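ErfK/YbiS/YcfS/YnhG family protein (PDB 4LPQ) probably acts as a peptidoglycan L,D-transpeptidase in cell wall biogenesis, this piece comprising a putative peptidoglycan-binding domain and the catalytic domain. Local coordinates at residues Asp29-Phe33 against Val106-Asn110; Val20-Gln25 against Lys36-Tyr41; Met154-Lys158 against Met189-Asp194. All coordinates share one frame. Where two conformers were deposited one is given. Residues are numbered along the deposited sequence.

Contact 1: residues Asp29-Phe33 against Val106-Asn110; sequences DLGYF and VRIIN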
loop_
_atom_site.group_PDB
_atom_site.type_symbol
_atom_site.label_atom_id
_atom_site.label_comp_id
_atom_site.label_asym_id
_atom_site.label_seq_id
_atom_site.Cartn_x
_atom_site.Cartn_y
_atom_site.Cartn_z
ATOM N N ASP A 29 -3.792 14.782 4.367
ATOM C CA ASP A 29 -3.199 15.418 5.550
ATOM C C ASP A 29 -2.572 14.423 6.504
ATOM O O ASP A 29 -1.527 14.691 7.163
ATOM C CB ASP A 29 -4.245 16.259 6.308
ATOM C CG ASP A 29 -4.754 17.468 5.508
ATOM O OD1 ASP A 29 -4.123 17.912 4.532
ATOM O OD2 ASP A 29 -5.776 18.031 6.022
ATOM N N LEU A 30 -3.198 13.254 6.653
ATOM C CA LEU A 30 -2.741 12.232 7.546
ATOM C C LEU A 30 -1.652 11.349 6.956
ATOM O O LEU A 30 -1.148 10.459 7.684
ATOM C CB LEU A 30 -3.908 11.382 8.008
ATOM C CG LEU A 30 -4.949 12.041 8.898
ATOM C CD1 LEU A 30 -6.113 11.062 9.109
ATOM C CD2 LEU A 30 -4.360 12.440 10.205
ATOM N N GLY A 31 -1.297 11.538 5.697
ATOM C CA GLY A 31 -0.223 10.794 5.083
ATOM C C GLY A 31 -0.559 9.541 4.335
ATOM O O GLY A 31 0.309 8.829 3.864
ATOM N N TYR A 32 -1.864 9.291 4.158
ATOM C CA TYR A 32 -2.292 8.166 3.346
ATOM C C TYR A 32 -2.123 8.585 1.905
ATOM O O TYR A 32 -2.545 9.667 1.518
ATOM C CB TYR A 32 -3.748 7.802 3.690
ATOM C CG TYR A 32 -3.788 7.249 5.095
ATOM C CD1 TYR A 32 -3.887 8.093 6.205
ATOM C CD2 TYR A 32 -3.629 5.893 5.369
ATOM C CE1 TYR A 32 -3.839 7.608 7.473
ATOM C CE2 TYR A 32 -3.531 5.383 6.665
ATOM C CZ TYR A 32 -3.651 6.260 7.743
ATOM O OH TYR A 32 -3.620 5.724 8.989
ATOM N N PHE A 33 -1.496 7.760 1.081
ATOM C CA PHE A 33 -1.074 8.204 -0.250
ATOM C C PHE A 33 -2.241 8.458 -1.153
ATOM O O PHE A 33 -3.034 7.565 -1.467
ATOM C CB PHE A 33 -0.201 7.123 -0.888
ATOM C CG PHE A 33 0.303 7.538 -2.248
ATOM C CD1 PHE A 33 1.317 8.455 -2.352
ATOM C CD2 PHE A 33 -0.335 7.148 -3.359
ATOM C CE1 PHE A 33 1.706 8.920 -3.604
ATOM C CE2 PHE A 33 0.060 7.560 -4.571
ATOM C CZ PHE A 33 1.059 8.451 -4.723
ATOM N N VAL A 106 5.968 8.857 6.903
ATOM C CA VAL A 106 5.830 9.872 5.872
ATOM C C VAL A 106 4.600 9.599 4.988
ATOM O O VAL A 106 3.812 10.506 4.698
ATOM C CB VAL A 106 7.132 10.014 5.029
ATOM C CG1 VAL A 106 6.982 11.033 3.900
ATOM C CG2 VAL A 106 8.284 10.354 5.934
ATOM N N ARG A 107 4.447 8.321 4.612
ATOM C CA ARG A 107 3.261 7.900 3.867
ATOM C C ARG A 107 2.880 6.508 4.246
ATOM O O ARG A 107 3.703 5.645 4.577
ATOM C CB ARG A 107 3.401 7.887 2.297
ATOM C CG ARG A 107 3.521 9.171 1.556
ATOM C CD ARG A 107 2.328 10.113 1.635
ATOM N NE ARG A 107 2.603 11.257 0.775
ATOM C CZ ARG A 107 3.351 12.300 1.163
ATOM N NH1 ARG A 107 3.901 12.358 2.363
ATOM N NH2 ARG A 107 3.649 13.273 0.334
ATOM N N ILE A 108 1.561 6.280 4.183
ATOM C CA ILE A 108 0.970 4.963 4.298
ATOM C C ILE A 108 0.419 4.608 2.913
ATOM O O ILE A 108 -0.386 5.397 2.385
ATOM C CB ILE A 108 -0.171 4.899 5.342
ATOM C CG1 ILE A 108 0.232 5.440 6.699
ATOM C CG2 ILE A 108 -0.660 3.437 5.432
ATOM C CD1 ILE A 108 -0.013 6.891 6.907
ATOM N N ILE A 109 0.783 3.422 2.401
ATOM C CA ILE A 109 0.453 3.027 1.046
ATOM C C ILE A 109 -0.272 1.680 1.099
ATOM O O ILE A 109 0.239 0.744 1.769
ATOM C CB ILE A 109 1.748 2.999 0.196
ATOM C CG1 ILE A 109 2.237 4.406 -0.057
ATOM C CG2 ILE A 109 1.539 2.290 -1.121
ATOM C CD1 ILE A 109 3.689 4.507 -0.452
ATOM N N ASN A 110 -1.413 1.575 0.378
ATOM C CA ASN A 110 -2.060 0.275 0.305
ATOM C C ASN A 110 -1.155 -0.724 -0.418
ATOM O O ASN A 110 -0.572 -0.457 -1.449
ATOM C CB ASN A 110 -3.357 0.445 -0.471
ATOM C CG ASN A 110 -4.188 -0.821 -0.518
ATOM O OD1 ASN A 110 -4.488 -1.377 0.529
ATOM N ND2 ASN A 110 -4.518 -1.266 -1.728
#
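A single beta bridge can form the backbone part of a junction between two domains, with side chains closing over it. Here I108, on the strand, gives up the largest area, 92 Å². Both of its backbone polar groups are used: I108 N donates to G31 O at 2.9 Å, and F33 N donates to I108 O at 2.9 Å, so that the backbone of I108 is bracketed by those of G31 and F33 and bridges Y32, with 4.7 Å between the CA atoms of Y32 and I108. Its side chain lies over one face of the Y32 ring, where I108 CD1 is 3.7 Å from the ring centroid, almost on the normal, a CH-pi contact. F33 contributes 65 Å²; its CA-to-CB bond points toward the strand and F33 CB rests 3.7 Å from I109 CG1. G31, with 53 Å², ends the preceding helix in a Schellman motif. Its positive phi swings the chain out to meet the strand, and a CB there would sit 3.4 Å from V106 O. R107 CA adds a CA-H...O contact to G31 O at 3.1 Å. The strand is itself irregular, V106 and R107 forming a classic bulge opposite A99 of strand 96-101. Outside the bridge, Y32 packs edge-to-face on F52 of helix 43-56 and hydrogen-bonds Y76 O through its hydroxyl, while F33 meets W191 of helix 186-196, so helices of both domains flank the junction.

Contact 2: residues Val20-Gln25 against Lys36-Tyr41; sequences VLALQQ and KADGDY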
loop_
_atom_site.group_PDB
_atom_site.type_symbol
_atom_site.label_atom_id
_atom_site.label_comp_id
_atom_site.label_asym_id
_atom_site.label_seq_id
_atom_site.Cartn_x
_atom_site.Cartn_y
_atom_site.Cartn_z
ATOM N N VAL A 20 -16.720 13.799 -0.254
ATOM C CA VAL A 20 -15.601 13.090 -0.837
ATOM C C VAL A 20 -14.353 13.981 -0.812
ATOM O O VAL A 20 -13.253 13.538 -0.478
ATOM C CB VAL A 20 -15.893 12.631 -2.238
ATOM C CG1 VAL A 20 -14.665 12.038 -2.903
ATOM C CG2 VAL A 20 -17.013 11.641 -2.239
ATOM N N LEU A 21 -14.497 15.232 -1.220
ATOM C CA LEU A 21 -13.401 16.174 -1.207
ATOM C C LEU A 21 -12.727 16.256 0.195
ATOM O O LEU A 21 -11.512 16.171 0.353
ATOM C CB LEU A 21 -13.842 17.554 -1.699
ATOM C CG LEU A 21 -12.711 18.614 -1.693
ATOM C CD1 LEU A 21 -11.806 18.278 -2.724
ATOM C CD2 LEU A 21 -13.314 19.930 -2.082
ATOM N N ALA A 22 -13.594 16.372 1.218
ATOM C CA ALA A 22 -13.123 16.432 2.588
ATOM C C ALA A 22 -12.405 15.172 3.024
ATOM O O ALA A 22 -11.331 15.263 3.642
ATOM C CB ALA A 22 -14.304 16.719 3.508
ATOM N N LEU A 23 -12.911 14.023 2.615
ATOM C CA LEU A 23 -12.245 12.781 2.893
ATOM C C LEU A 23 -10.873 12.727 2.230
ATOM O O LEU A 23 -9.892 12.336 2.881
ATOM C CB LEU A 23 -13.120 11.671 2.321
ATOM C CG LEU A 23 -12.438 10.293 2.241
ATOM C CD1 LEU A 23 -12.177 9.687 3.643
ATOM C CD2 LEU A 23 -13.375 9.335 1.433
ATOM N N GLN A 24 -10.782 13.091 0.969
ATOM C CA GLN A 24 -9.553 13.006 0.257
ATOM C C GLN A 24 -8.529 13.928 0.923
ATOM O O GLN A 24 -7.354 13.553 1.065
ATOM C CB GLN A 24 -9.734 13.427 -1.189
ATOM C CG GLN A 24 -10.575 12.438 -1.958
ATOM C CD GLN A 24 -11.037 13.016 -3.304
ATOM O OE1 GLN A 24 -11.332 14.212 -3.443
ATOM N NE2 GLN A 24 -11.137 12.159 -4.331
ATOM N N GLN A 25 -8.944 15.149 1.295
ATOM C CA GLN A 25 -8.026 16.047 1.938
ATOM C C GLN A 25 -7.549 15.556 3.299
ATOM O O GLN A 25 -6.382 15.722 3.675
ATOM C CB GLN A 25 -8.586 17.448 2.005
ATOM C CG GLN A 25 -7.531 18.448 2.318
ATOM C CD GLN A 25 -6.405 18.553 1.319
ATOM O OE1 GLN A 25 -6.581 18.793 0.108
ATOM N NE2 GLN A 25 -5.196 18.352 1.842
ATOM N N LYS A 36 -4.690 13.738 -5.366
ATOM C CA LYS A 36 -5.697 14.740 -5.751
ATOM C C LYS A 36 -6.870 14.713 -4.831
ATOM O O LYS A 36 -7.408 13.656 -4.467
ATOM C CB LYS A 36 -6.272 14.361 -7.109
ATOM C CG LYS A 36 -5.401 14.582 -8.288
ATOM C CD LYS A 36 -6.231 14.754 -9.551
ATOM C CE LYS A 36 -7.084 13.522 -9.780
ATOM N NZ LYS A 36 -7.309 13.431 -11.228
ATOM N N ALA A 37 -7.262 15.883 -4.366
ATOM C CA ALA A 37 -8.529 16.063 -3.662
ATOM C C ALA A 37 -9.436 16.811 -4.613
ATOM O O ALA A 37 -9.395 18.038 -4.667
ATOM C CB ALA A 37 -8.363 16.820 -2.381
ATOM N N ASP A 38 -10.185 16.081 -5.405
ATOM C CA ASP A 38 -11.044 16.619 -6.437
ATOM C C ASP A 38 -12.524 16.367 -6.281
ATOM O O ASP A 38 -13.343 16.809 -7.102
ATOM C CB ASP A 38 -10.611 16.114 -7.839
ATOM C CG ASP A 38 -10.732 14.590 -8.016
ATOM O OD1 ASP A 38 -11.145 13.891 -7.068
ATOM O OD2 ASP A 38 -10.449 14.146 -9.158
ATOM N N GLY A 39 -12.913 15.623 -5.244
ATOM C CA GLY A 39 -14.295 15.324 -4.959
ATOM C C GLY A 39 -14.871 14.130 -5.689
ATOM O O GLY A 39 -16.084 13.837 -5.504
ATOM N N ASP A 40 -14.050 13.385 -6.414
ATOM C CA ASP A 40 -14.516 12.169 -7.084
ATOM C C ASP A 40 -13.822 10.937 -6.515
ATOM O O ASP A 40 -12.614 10.833 -6.575
ATOM C CB ASP A 40 -14.215 12.234 -8.557
ATOM C CG ASP A 40 -15.021 13.306 -9.263
ATOM O OD1 ASP A 40 -16.122 13.706 -8.863
ATOM O OD2 ASP A 40 -14.596 13.772 -10.375
ATOM N N TYR A 41 -14.589 10.025 -5.946
ATOM C CA TYR A 41 -14.017 8.823 -5.330
ATOM C C TYR A 41 -13.832 7.751 -6.406
ATOM O O TYR A 41 -14.732 6.959 -6.695
ATOM C CB TYR A 41 -14.876 8.388 -4.195
ATOM C CG TYR A 41 -14.382 7.296 -3.288
ATOM C CD1 TYR A 41 -13.597 6.261 -3.740
ATOM C CD2 TYR A 41 -14.733 7.283 -1.940
ATOM C CE1 TYR A 41 -13.284 5.174 -2.932
ATOM C CE2 TYR A 41 -14.437 6.234 -1.100
ATOM C CZ TYR A 41 -13.694 5.189 -1.599
ATOM O OH TYR A 41 -13.368 4.101 -0.802
#
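A glutamine side chain can organise a loop much as a backbone would, and Q24 does so here from the helix. G39 N donates to Q24 OE1 at 2.8 Å with a nearly straight geometry, and Q24 NE2 donates to D38 OD1 at 3.2 Å; the amide thus reads a backbone donor and a side-chain acceptor on successive residues. The same D38 OD1 accepts from D40 N at 3.0 Å, closing an Asx turn that fixes the bend round G39. Q24 NE2 also hydrogen-bonds T45 OG1 at the start of helix 43-56, and D40 OD1 hydrogen-bonds T16 OG1. This turn belongs to the link between helices 18-30 and 43-56 of the putative peptidoglycan-binding domain, folding the chain back along the first helix so that the carboxamide of Q24 is enclosed by the loop. G39 comes within 3.9 Å of L21, CA to CA; its phi of 85° would press a CB against the preceding carbonyl. Packing spreads from there. L21 CD1 lies 3.8 Å from A37 CB and 3.1 Å from A37 O, and Q24 CB is 3.8 Å from A37 CB. V20 CG1 touches Y41 CB at 3.9 Å and G39 O at 3.5 Å. Farther along the helix, L23 CD2 reaches Y41 CE2 at 4.1 Å, and both L23 and Y41 also pack on V49 of helix 43-56.

Contact 3: residues Met154-Lys158 against Met189-Asp194; sequences MWRPK and MNWLWD
Where a strand turns a corner, side chains at the bend can be spent on a neighbouring helix; segment 154-158 of the L,D-transpeptidase catalytic domain does so against 189-194, helical with a wider pi-type turn at 191-194. Extended M154, a selenomethionine, leads in without touching the helix. W155 leaves the backbone sideways, but its indole (chi1 t) reaches the helix, W155 NE1 donating to N190 OD1 at 2.9 Å. The chain turns its corner through W155 and R156, the latter with left-handed phi 52° and psi 56°; R156 CA is 7.0 Å from M189 CA. The R156 side chain (chi1 m, chi2 t, chi3 p) makes a bidentate salt bridge with D194: R156 NH1 to D194 OD2 and R156 NH2 to D194 OD1, each 2.9 Å. R156 NH1 also donates to N190 OD1 at 2.9 Å, and R156 NE forms a salt bridge with D142. The guanidinium lies flat on the W193 indole (chi1 m, chi2 78°), a cation-pi stack with centres 4.0 Å apart and planes at 23°, while W193 NE1 donates to R156 O at 2.8 Å. P157 resumes the strand, its CB directed away from the helix; its side chain packs on predicted catalytic H167. On the opposite W193 face, K158 CE makes a CH-pi contact 3.3 Å from the five-membered-ring centroid and K158 NZ a cation-pi contact 4.0 Å from the six-membered one. K158 NZ hydrogen-bonds Q140 OE1 and a water (3.0 Å) that donates to W193 O (2.9 Å). M189 CE, of a selenomethionine, meets K158 CG at 3.6 Å. Charge, hydrogen bonds and stacking together thus tie corner to helix, D194 and D142 sharing the arginine.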
loop_
_atom_site.group_PDB
_atom_site.type_symbol
_atom_site.label_atom_id
_atom_site.label_comp_id
_atom_site.label_asym_id
_atom_site.label_seq_id
_atom_site.Cartn_x
_atom_site.Cartn_y
_atom_site.Cartn_z
HETATM N N MSE A 154 5.795 -6.398 -13.454
HETATM C CA MSE A 154 6.010 -5.568 -12.324
HETATM C C MSE A 154 6.477 -4.204 -12.815
HETATM O O MSE A 154 7.413 -4.055 -13.604
HETATM C CB MSE A 154 7.161 -6.101 -11.452
HETATM C CG MSE A 154 6.825 -7.475 -10.880
HETATM SE SE MSE A 154 8.208 -8.130 -9.550
HETATM C CE MSE A 154 9.600 -8.114 -10.755
ATOM N N TRP A 155 5.865 -3.143 -12.277
ATOM C CA TRP A 155 6.240 -1.750 -12.587
ATOM C C TRP A 155 7.296 -1.223 -11.651
ATOM O O TRP A 155 7.036 -1.125 -10.427
ATOM C CB TRP A 155 4.992 -0.839 -12.606
ATOM C CG TRP A 155 5.318 0.590 -12.892
ATOM C CD1 TRP A 155 5.203 1.627 -12.016
ATOM C CD2 TRP A 155 5.781 1.134 -14.127
ATOM N NE1 TRP A 155 5.573 2.805 -12.665
ATOM C CE2 TRP A 155 5.919 2.511 -13.954
ATOM C CE3 TRP A 155 6.135 0.574 -15.376
ATOM C CZ2 TRP A 155 6.413 3.330 -14.960
ATOM C CZ3 TRP A 155 6.655 1.366 -16.338
ATOM C CH2 TRP A 155 6.769 2.740 -16.148
ATOM N N ARG A 156 8.477 -0.923 -12.145
ATOM C CA ARG A 156 9.553 -0.330 -11.380
ATOM C C ARG A 156 9.854 -1.105 -10.101
ATOM O O ARG A 156 9.910 -0.488 -9.023
ATOM C CB ARG A 156 9.278 1.149 -11.192
ATOM C CG ARG A 156 8.974 1.948 -12.459
ATOM C CD ARG A 156 8.820 3.424 -12.190
ATOM N NE ARG A 156 10.056 4.107 -11.955
ATOM C CZ ARG A 156 10.122 5.351 -11.595
ATOM N NH1 ARG A 156 9.053 6.019 -11.244
ATOM N NH2 ARG A 156 11.321 5.967 -11.584
ATOM N N PRO A 157 10.149 -2.403 -10.221
ATOM C CA PRO A 157 10.506 -3.157 -8.999
ATOM C C PRO A 157 11.802 -2.683 -8.326
ATOM O O PRO A 157 12.786 -2.409 -8.985
ATOM C CB PRO A 157 10.602 -4.567 -9.534
ATOM C CG PRO A 157 11.023 -4.420 -10.984
ATOM C CD PRO A 157 10.237 -3.229 -11.448
ATOM N N LYS A 158 11.703 -2.733 -7.010
ATOM C CA LYS A 158 12.816 -2.565 -6.117
ATOM C C LYS A 158 12.996 -3.885 -5.331
ATOM O O LYS A 158 12.077 -4.282 -4.565
ATOM C CB LYS A 158 12.638 -1.434 -5.168
ATOM C CG LYS A 158 12.623 -0.106 -5.867
ATOM C CD LYS A 158 13.155 0.947 -5.156
ATOM C CE LYS A 158 13.118 2.257 -5.859
ATOM N NZ LYS A 158 14.425 2.986 -5.912
HETATM N N MSE A 189 4.338 3.730 -6.382
HETATM C CA MSE A 189 5.695 3.270 -6.717
HETATM C C MSE A 189 6.477 4.478 -7.302
HETATM O O MSE A 189 7.643 4.656 -6.940
HETATM C CB MSE A 189 5.638 2.106 -7.702
HETATM C CG MSE A 189 6.950 1.362 -7.680
HETATM SE SE MSE A 189 7.111 0.336 -5.979
HETATM C CE MSE A 189 9.034 0.294 -5.821
ATOM N N ASN A 190 5.857 5.282 -8.148
ATOM C CA ASN A 190 6.510 6.415 -8.721
ATOM C C ASN A 190 6.904 7.414 -7.650
ATOM O O ASN A 190 8.011 7.980 -7.691
ATOM C CB ASN A 190 5.639 7.083 -9.809
ATOM C CG ASN A 190 5.419 6.207 -11.027
ATOM O OD1 ASN A 190 6.203 5.326 -11.349
ATOM N ND2 ASN A 190 4.326 6.503 -11.725
ATOM N N TRP A 191 6.027 7.596 -6.683
ATOM C CA TRP A 191 6.299 8.461 -5.566
ATOM C C TRP A 191 7.520 7.970 -4.766
ATOM O O TRP A 191 8.446 8.763 -4.451
ATOM C CB TRP A 191 5.092 8.693 -4.684
ATOM C CG TRP A 191 5.335 9.581 -3.516
ATOM C CD1 TRP A 191 5.303 10.948 -3.546
ATOM C CD2 TRP A 191 5.780 9.209 -2.198
ATOM N NE1 TRP A 191 5.672 11.442 -2.293
ATOM C CE2 TRP A 191 5.979 10.394 -1.460
ATOM C CE3 TRP A 191 6.000 7.984 -1.559
ATOM C CZ2 TRP A 191 6.426 10.383 -0.141
ATOM C CZ3 TRP A 191 6.438 7.957 -0.261
ATOM C CH2 TRP A 191 6.634 9.157 0.480
ATOM N N LEU A 192 7.566 6.686 -4.439
ATOM C CA LEU A 192 8.689 6.080 -3.745
ATOM C C LEU A 192 9.971 6.318 -4.512
ATOM O O LEU A 192 10.975 6.700 -3.899
ATOM C CB LEU A 192 8.438 4.596 -3.565
ATOM C CG LEU A 192 7.376 4.220 -2.537
ATOM C CD1 LEU A 192 7.031 2.733 -2.635
ATOM C CD2 LEU A 192 7.777 4.592 -1.131
ATOM N N TRP A 193 9.998 6.095 -5.845
ATOM C CA TRP A 193 11.177 6.268 -6.635
ATOM C C TRP A 193 11.625 7.705 -6.728
ATOM O O TRP A 193 12.808 8.036 -6.583
ATOM C CB TRP A 193 10.991 5.690 -8.021
ATOM C CG TRP A 193 11.215 4.287 -8.256
ATOM C CD1 TRP A 193 10.330 3.243 -7.934
ATOM C CD2 TRP A 193 12.299 3.692 -8.991
ATOM N NE1 TRP A 193 10.827 2.071 -8.407
ATOM C CE2 TRP A 193 12.023 2.292 -9.061
ATOM C CE3 TRP A 193 13.418 4.167 -9.614
ATOM C CZ2 TRP A 193 12.813 1.409 -9.751
ATOM C CZ3 TRP A 193 14.207 3.298 -10.270
ATOM C CH2 TRP A 193 13.895 1.925 -10.371
ATOM N N ASP A 194 10.688 8.568 -7.118
ATOM C CA ASP A 194 11.006 9.862 -7.738
ATOM C C ASP A 194 10.866 11.048 -6.812
ATOM O O ASP A 194 11.496 12.032 -6.999
ATOM C CB ASP A 194 10.169 10.092 -8.981
ATOM C CG ASP A 194 10.341 9.079 -10.066
ATOM O OD1 ASP A 194 11.422 8.466 -10.158
ATOM O OD2 ASP A 194 9.314 8.890 -10.817
HETATM O O HOH W 1 14.472 5.933 -5.592
#

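How the contacts relate
Along the chain the segments of contacts 2 and 1 alternate, both drawing on helix 18-30: contact 2 folds a loop onto its earlier turns within the putative peptidoglycan-binding domain, and contact 1 carries its end across to strand 104-110 of the catalytic domain. Their centres lie 14 Å apart. Contact 3 follows later in sequence, wholly within the catalytic domain, its centre 16 Å from contact 1 and 24 Å from contact 2, which it does not touch. Contacts 1 and 3 reach the same mixed sheet and meet through helix 186-196, where W191 packs on F33, V106 and R107. In space, the series therefore runs from the putative peptidoglycan-binding domain, through the interface, toward the predicted catalytic residues.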